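Local coordinates for protein HNH endonuclease (PDB 5H0M) that nicks DNA as an HNH endonuclease of a thermophilic phage, probably by hydrolysing the phosphodiester backbone, and carries a bound zinc ion, at residues A67-D72 / L110-Q115. Residues are numbered along the deposited sequence; the frame is centred on the assembly and turned at random.
Sequences AVLAKD and LQSLCQ. With ZN (zinc ion), chain B.
A single carboxylate oxygen of Asp72, just past the end of helix 59-71, takes both polar hydrogens of one serine on strand 110-113. Ser112 OG gives its proton to the anti lone pair of Asp72 OD2 at 2.7 Å. The backbone Ser112 N lies 3.1 Å from Asp72 OD2 and meets it nearly along the C-O axis. The hydroxyl can join in because OG stands beside its own backbone N (chi1 -54°). On the syn side of the other oxygen, Lys71 NZ forms a salt bridge to Asp72 OD1 (2.9 Å), with NZ 28° out of the carboxylate plane. One water accepts from Lys71 NZ and lies within reach of both Asp72 OD2 (2.8 Å) and Leu110 O. Leu69 CD2 packs against the serine hydroxyl, 3.5 Å from Ser112 OG, and the apolar contact is Val68 CG2 on Leu110 CB at 3.8 Å, the two side chains crossing at about a right angle. Val91 of the antiparallel strand 90-93 also touches Val68 and Leu69. Cys114 binds zinc with Cys76, Cys79 and Cys117. The serine's two bonds to OD2, with Lys71 on OD1, restrain the carboxylate from both oxygens and tie the helix end to the strand leading into the zinc site, while the lysine would partly offset the buried negative charge.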
ATOM      1  N   ALA A  67       8.612  -4.074   8.708  1.00 13.49           N
ATOM      2  CA  ALA A  67       9.456  -5.040   8.022  1.00 14.18           C
ATOM      3  C   ALA A  67       9.791  -4.559   6.605  1.00 14.48           C
ATOM      4  O   ALA A  67      10.909  -4.713   6.132  1.00 14.61           O
ATOM      5  CB  ALA A  67       8.797  -6.407   7.985  1.00 15.46           C
ATOM      6  N   VAL A  68       8.798  -3.986   5.923  1.00 13.49           N
ATOM      7  CA  VAL A  68       9.013  -3.482   4.564  1.00 13.13           C
ATOM      8  C   VAL A  68       9.949  -2.274   4.565  1.00 12.91           C
ATOM      9  O   VAL A  68      10.884  -2.192   3.769  1.00 13.13           O
ATOM     10  CB  VAL A  68       7.667  -3.141   3.887  1.00 13.35           C
ATOM     11  CG1 VAL A  68       7.878  -2.455   2.541  1.00 13.75           C
ATOM     12  CG2 VAL A  68       6.830  -4.390   3.684  1.00 14.56           C
ATOM     13  N   LEU A  69       9.707  -1.325   5.458  1.00 12.96           N
ATOM     14  CA  LEU A  69      10.580  -0.152   5.535  1.00 13.61           C
ATOM     15  C   LEU A  69      12.009  -0.576   5.831  1.00 13.64           C
ATOM     16  O   LEU A  69      12.950  -0.062   5.237  1.00 14.21           O
ATOM     17  CB  LEU A  69      10.093   0.821   6.593  1.00 15.36           C
ATOM     18  CG  LEU A  69       8.843   1.611   6.194  1.00 15.41           C
ATOM     19  CD1 LEU A  69       8.184   2.182   7.439  1.00 16.15           C
ATOM     20  CD2 LEU A  69       9.176   2.698   5.195  1.00 16.37           C
ATOM     21  N   ALA A  70      12.162  -1.521   6.740  1.00 14.63           N
ATOM     22  CA  ALA A  70      13.500  -1.979   7.093  1.00 16.19           C
ATOM     23  C   ALA A  70      14.194  -2.648   5.914  1.00 16.11           C
ATOM     24  O   ALA A  70      15.367  -2.344   5.624  1.00 17.68           O
ATOM     25  CB  ALA A  70      13.443  -2.931   8.280  1.00 15.71           C
ATOM     26  N   LYS A  71      13.477  -3.532   5.224  1.00 15.70           N
ATOM     27  CA  LYS A  71      13.982  -4.218   4.009  1.00 18.05           C
ATOM     28  C   LYS A  71      14.403  -3.211   2.957  1.00 17.54           C
ATOM     29  O   LYS A  71      15.411  -3.392   2.280  1.00 19.23           O
ATOM     30  CB  LYS A  71      12.914  -5.173   3.441  1.00 21.52           C
ATOM     31  CG  LYS A  71      13.193  -5.703   2.040  1.00 26.11           C
ATOM     32  CD  LYS A  71      12.009  -6.466   1.489  1.00 30.77           C
ATOM     33  CE  LYS A  71      10.937  -5.549   0.933  1.00 28.41           C
ATOM     34  NZ  LYS A  71      11.287  -4.969  -0.398  1.00 26.02           N
ATOM     35  N   ASP A  72      13.620  -2.147   2.837  1.00 15.90           N
ATOM     36  CA  ASP A  72      13.850  -1.083   1.866  1.00 15.66           C
ATOM     37  C   ASP A  72      14.857  -0.026   2.343  1.00 16.35           C
ATOM     38  O   ASP A  72      15.109   0.965   1.649  1.00 16.82           O
ATOM     39  CB  ASP A  72      12.508  -0.422   1.515  1.00 15.23           C
ATOM     40  CG  ASP A  72      11.633  -1.298   0.650  1.00 15.78           C
ATOM     41  OD1 ASP A  72      12.155  -2.294   0.080  1.00 17.69           O
ATOM     42  OD2 ASP A  72      10.431  -0.989   0.533  1.00 16.18           O
ATOM     43  N   LEU A 110       4.150  -4.895  -1.449  1.00 11.98           N
ATOM     44  CA  LEU A 110       4.305  -3.679  -0.632  1.00 12.86           C
ATOM     45  C   LEU A 110       5.589  -2.938  -0.984  1.00 13.13           C
ATOM     46  O   LEU A 110       6.640  -3.562  -1.134  1.00 14.14           O
ATOM     47  CB  LEU A 110       4.311  -4.060   0.856  1.00 13.05           C
ATOM     48  CG  LEU A 110       2.969  -4.538   1.389  1.00 13.87           C
ATOM     49  CD1 LEU A 110       3.152  -5.234   2.722  1.00 14.12           C
ATOM     50  CD2 LEU A 110       1.955  -3.419   1.475  1.00 13.97           C
ATOM     51  N   GLN A 111       5.504  -1.614  -1.119  1.00 12.67           N
ATOM     52  CA  GLN A 111       6.683  -0.803  -1.391  1.00 12.71           C
ATOM     53  C   GLN A 111       6.722   0.437  -0.519  1.00 12.71           C
ATOM     54  O   GLN A 111       5.709   1.091  -0.306  1.00 13.62           O
ATOM     55  CB  GLN A 111       6.748  -0.373  -2.853  1.00 13.42           C
ATOM     56  CG  GLN A 111       6.723  -1.500  -3.851  1.00 14.43           C
ATOM     57  CD  GLN A 111       6.875  -0.977  -5.265  1.00 13.54           C
ATOM     58  OE1 GLN A 111       5.922  -0.442  -5.844  1.00 14.93           O
ATOM     59  NE2 GLN A 111       8.065  -1.116  -5.816  1.00 14.42           N
ATOM     60  N   SER A 112       7.920   0.774  -0.064  1.00 12.67           N
ATOM     61  CA  SER A 112       8.146   2.037   0.623  1.00 12.47           C
ATOM     62  C   SER A 112       8.251   3.141  -0.421  1.00 12.18           C
ATOM     63  O   SER A 112       8.977   2.982  -1.407  1.00 12.80           O
ATOM     64  CB  SER A 112       9.456   1.972   1.406  1.00 12.88           C
ATOM     65  OG  SER A 112       9.475   0.849   2.287  1.00 14.22           O
ATOM     66  N   LEU A 113       7.514   4.238  -0.208  1.00 11.82           N
ATOM     67  CA  LEU A 113       7.402   5.337  -1.184  1.00 12.41           C
ATOM     68  C   LEU A 113       7.530   6.691  -0.512  1.00 12.61           C
ATOM     69  O   LEU A 113       7.148   6.863   0.643  1.00 13.26           O
ATOM     70  CB  LEU A 113       6.050   5.310  -1.908  1.00 12.99           C
ATOM     71  CG  LEU A 113       5.713   4.054  -2.731  1.00 13.59           C
ATOM     72  CD1 LEU A 113       4.329   4.204  -3.326  1.00 14.41           C
ATOM     73  CD2 LEU A 113       6.749   3.810  -3.815  1.00 14.08           C
ATOM     74  N   CYS A 114       8.071   7.649  -1.266  1.00 13.29           N
ATOM     75  CA  CYS A 114       8.002   9.052  -0.889  1.00 14.34           C
ATOM     76  C   CYS A 114       6.618   9.589  -1.247  1.00 15.89           C
ATOM     77  O   CYS A 114       5.821   8.926  -1.905  1.00 14.91           O
ATOM     78  CB  CYS A 114       9.104   9.860  -1.584  1.00 14.62           C
ATOM     79  SG  CYS A 114       8.860  10.143  -3.339  1.00 15.38           S
ATOM     80  N   GLN A 115       6.305  10.793  -0.794  1.00 15.28           N
ATOM     81  CA  GLN A 115       4.987  11.352  -1.059  1.00 15.51           C
ATOM     82  C   GLN A 115       4.735  11.557  -2.550  1.00 14.78           C
ATOM     83  O   GLN A 115       3.647  11.285  -3.048  1.00 15.02           O
ATOM     84  CB  GLN A 115       4.813  12.676  -0.321  1.00 16.42           C
ATOM     85  CG  GLN A 115       3.567  13.421  -0.747  1.00 17.10           C
ATOM     86  CD  GLN A 115       3.365  14.682   0.034  1.00 18.54           C
ATOM     87  OE1 GLN A 115       3.907  14.832   1.129  1.00 18.57           O
ATOM     88  NE2 GLN A 115       2.563  15.589  -0.509  1.00 20.80           N
TER
HETATM   89 ZN    ZN B 800       9.945   8.528  -4.662  1.00 15.03          ZN
HETATM   90  O   HOH W   1       9.461  -2.900  -1.269  1.00 20.92           O
HETATM   91  O   HOH W   2       8.848  -6.031  -1.675  1.00 29.47           O